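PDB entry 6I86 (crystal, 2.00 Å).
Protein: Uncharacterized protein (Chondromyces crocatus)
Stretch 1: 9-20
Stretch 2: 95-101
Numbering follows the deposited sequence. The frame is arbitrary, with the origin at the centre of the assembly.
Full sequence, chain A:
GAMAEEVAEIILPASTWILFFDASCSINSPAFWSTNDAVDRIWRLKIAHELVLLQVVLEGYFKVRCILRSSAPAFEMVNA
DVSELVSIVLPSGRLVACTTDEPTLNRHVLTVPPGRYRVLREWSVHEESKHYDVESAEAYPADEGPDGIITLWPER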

# COMPACT_ATOMS: atom_id res chain seq x y z
N GLU A 9 -4.91 6.97 -6.28
CA GLU A 9 -3.53 7.24 -5.89
C GLU A 9 -3.51 7.99 -4.57
O GLU A 9 -4.37 8.83 -4.30
CB GLU A 9 -2.79 8.07 -6.95
CG GLU A 9 -2.62 7.39 -8.30
CD GLU A 9 -1.99 8.31 -9.32
OE1 GLU A 9 -1.51 9.39 -8.93
OE2 GLU A 9 -1.97 7.94 -10.52
N ILE A 10 -2.51 7.67 -3.74
CA ILE A 10 -2.25 8.40 -2.51
C ILE A 10 -0.81 8.88 -2.53
O ILE A 10 0.08 8.24 -3.12
CB ILE A 10 -2.52 7.56 -1.25
CG1 ILE A 10 -1.61 6.33 -1.20
CG2 ILE A 10 -3.99 7.16 -1.17
CD1 ILE A 10 -1.73 5.54 0.08
N ILE A 11 -0.57 10.02 -1.89
CA ILE A 11 0.76 10.56 -1.68
C ILE A 11 0.93 10.77 -0.19
O ILE A 11 0.16 11.52 0.43
CB ILE A 11 0.98 11.88 -2.45
CG1 ILE A 11 0.71 11.69 -3.94
CG2 ILE A 11 2.39 12.39 -2.23
CD1 ILE A 11 0.82 12.97 -4.74
N LEU A 12 1.92 10.10 0.40
CA LEU A 12 2.11 10.20 1.84
C LEU A 12 3.60 10.15 2.15
O LEU A 12 4.38 9.58 1.37
CB LEU A 12 1.38 9.08 2.60
CG LEU A 12 1.16 7.66 2.05
CD1 LEU A 12 2.39 7.07 1.36
CD2 LEU A 12 0.73 6.76 3.20
N PRO A 13 4.02 10.73 3.27
CA PRO A 13 5.41 10.55 3.71
C PRO A 13 5.59 9.24 4.44
O PRO A 13 4.66 8.68 5.02
CB PRO A 13 5.62 11.74 4.65
CG PRO A 13 4.26 11.96 5.26
CD PRO A 13 3.26 11.60 4.18
N ALA A 14 6.83 8.75 4.41
CA ALA A 14 7.17 7.51 5.10
C ALA A 14 8.68 7.42 5.22
O ALA A 14 9.42 7.83 4.32
CB ALA A 14 6.62 6.28 4.38
N SER A 15 9.14 6.87 6.35
CA SER A 15 10.56 6.63 6.57
C SER A 15 10.95 5.17 6.47
O SER A 15 12.11 4.88 6.16
CB SER A 15 10.98 7.17 7.95
OG SER A 15 10.32 6.48 9.00
N THR A 16 10.03 4.24 6.72
CA THR A 16 10.34 2.82 6.65
C THR A 16 9.22 2.02 6.00
O THR A 16 9.42 1.41 4.94
CB THR A 16 10.64 2.25 8.04
OG1 THR A 16 9.60 2.64 8.95
CG2 THR A 16 11.97 2.76 8.57
N TRP A 17 8.04 2.00 6.61
CA TRP A 17 6.96 1.12 6.19
C TRP A 17 5.69 1.90 5.88
O TRP A 17 5.23 2.71 6.69
CB TRP A 17 6.65 0.08 7.27
CG TRP A 17 7.71 -0.95 7.46
CD1 TRP A 17 8.82 -1.15 6.68
CD2 TRP A 17 7.76 -1.94 8.49
NE1 TRP A 17 9.55 -2.20 7.16
CE2 TRP A 17 8.93 -2.71 8.28
CE3 TRP A 17 6.94 -2.25 9.57
CZ2 TRP A 17 9.29 -3.76 9.11
CZ3 TRP A 17 7.30 -3.30 10.40
CH2 TRP A 17 8.46 -4.05 10.16
N ILE A 18 5.12 1.64 4.70
CA ILE A 18 3.74 2.00 4.38
C ILE A 18 2.91 0.74 4.50
O ILE A 18 3.30 -0.32 3.99
CB ILE A 18 3.63 2.61 2.97
CG1 ILE A 18 4.50 3.86 2.86
CG2 ILE A 18 2.19 2.94 2.65
CD1 ILE A 18 4.80 4.28 1.44
N LEU A 19 1.77 0.83 5.19
CA LEU A 19 0.98 -0.34 5.54
C LEU A 19 -0.42 -0.22 4.95
O LEU A 19 -1.08 0.81 5.11
CB LEU A 19 0.89 -0.51 7.06
CG LEU A 19 2.23 -0.57 7.80
CD1 LEU A 19 2.02 -0.43 9.30
CD2 LEU A 19 2.98 -1.85 7.48
N PHE A 20 -0.87 -1.28 4.28
CA PHE A 20 -2.19 -1.35 3.67
C PHE A 20 -3.00 -2.42 4.39
O PHE A 20 -2.50 -3.51 4.65
CB PHE A 20 -2.12 -1.70 2.19
CG PHE A 20 -1.79 -0.54 1.30
CD1 PHE A 20 -1.00 0.50 1.74
CD2 PHE A 20 -2.27 -0.50 0.01
CE1 PHE A 20 -0.70 1.56 0.92
CE2 PHE A 20 -1.98 0.56 -0.82
CZ PHE A 20 -1.19 1.59 -0.36
N LEU A 95 -10.21 -0.51 1.96
CA LEU A 95 -8.75 -0.54 1.98
C LEU A 95 -8.22 0.82 2.42
O LEU A 95 -8.53 1.84 1.79
CB LEU A 95 -8.21 -0.92 0.60
CG LEU A 95 -6.69 -0.99 0.45
CD1 LEU A 95 -6.14 -2.15 1.27
CD2 LEU A 95 -6.33 -1.12 -1.01
N VAL A 96 -7.44 0.84 3.49
CA VAL A 96 -6.87 2.06 4.04
C VAL A 96 -5.38 1.87 4.27
O VAL A 96 -4.87 0.75 4.26
CB VAL A 96 -7.56 2.50 5.35
CG1 VAL A 96 -9.05 2.66 5.15
CG2 VAL A 96 -7.28 1.49 6.43
N ALA A 97 -4.69 2.98 4.50
CA ALA A 97 -3.24 2.98 4.60
C ALA A 97 -2.79 3.81 5.79
O ALA A 97 -3.42 4.81 6.15
CB ALA A 97 -2.59 3.52 3.32
N CYS A 98 -1.68 3.39 6.39
CA CYS A 98 -0.99 4.16 7.42
C CYS A 98 0.51 3.95 7.24
O CYS A 98 0.95 3.27 6.32
CB CYS A 98 -1.47 3.77 8.82
SG CYS A 98 -0.60 2.37 9.56
N THR A 99 1.29 4.57 8.12
CA THR A 99 2.72 4.36 8.20
C THR A 99 3.10 4.12 9.65
O THR A 99 2.32 4.37 10.57
CB THR A 99 3.52 5.54 7.63
OG1 THR A 99 3.54 6.61 8.59
CG2 THR A 99 2.92 6.05 6.32
N THR A 100 4.32 3.61 9.86
CA THR A 100 4.82 3.52 11.23
C THR A 100 5.15 4.88 11.80
O THR A 100 5.35 4.99 13.02
CB THR A 100 6.05 2.61 11.28
OG1 THR A 100 7.00 3.01 10.29
CG2 THR A 100 5.66 1.16 11.05
N ASP A 101 5.21 5.92 10.97
CA ASP A 101 5.37 7.29 11.46
C ASP A 101 4.04 7.88 11.91
O ASP A 101 3.98 8.61 12.91
CB ASP A 101 6.00 8.17 10.38
CG ASP A 101 7.34 7.64 9.90
OD1 ASP A 101 8.16 7.24 10.75
OD2 ASP A 101 7.58 7.64 8.67
O HOH W 1 3.77 8.99 7.59
O HOH W 2 7.42 4.54 7.99

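Strand 17-20 of the first stretch runs antiparallel to strand 95-99 of the second, their axes approaching to 4.6 Å, while strand 9-14 lies farther off, 8.0 Å away at closest, and reaches across mainly with side chains. Leu-19 and Cys-98 form the hydrogen-bonded pair of the ladder: Leu-19 N donates to Cys-98 O (2.8 Å) and Cys-98 N to Leu-19 O (2.9 Å), both nearly straight. On either side of it sit the non-hydrogen-bonded pairs Ile-18 with Thr-99 and Phe-20 with Ala-97, where CA-H groups face carbonyls instead, as in Ala-97 CA to Leu-19 O (3.1 Å). Toward the loop the ladder loosens, and the bond from Thr-100 N to Trp-17 O (3.4 Å) is weak.

Apolar side chains pack on both faces of the sheet. On the face of Ile-18 and Phe-20, the small methyl Ala-97 CB is met by Phe-20 CE1 (3.6 Å) and by Ile-10 CD1 (3.9 Å), so strand 9-14 helps cover this face. Leu-12 CD2 likewise reaches Thr-99 CG2 (3.9 Å). On the other face Leu-19 CD1 lies against Cys-98 SG (3.8 Å).

Polar contacts gather at the turn. Asp-101 holds Ser-15 with both carboxylate oxygens: Ser-15 OG donates to Asp-101 OD1 (2.9 Å) and Ser-15 N to Asp-101 OD2 (2.9 Å), anchoring the loop between the two strands of the first stretch. Thr-16 OG1 and Thr-100 OG1 lie 2.9 Å apart.

Two waters complete the junction. Water 1 donates to Pro-13 O (2.7 Å from its O) and accepts from Thr-99 OG1 (2.6 Å from its O), linking strand 9-14 to Thr-99. Water 2 accepts from Thr-16 N (2.9 Å from its O), donates to Trp-17 O (3.1 Å from its O) and bonds Thr-100 OG1 (2.8 Å from its O), tying both loops together.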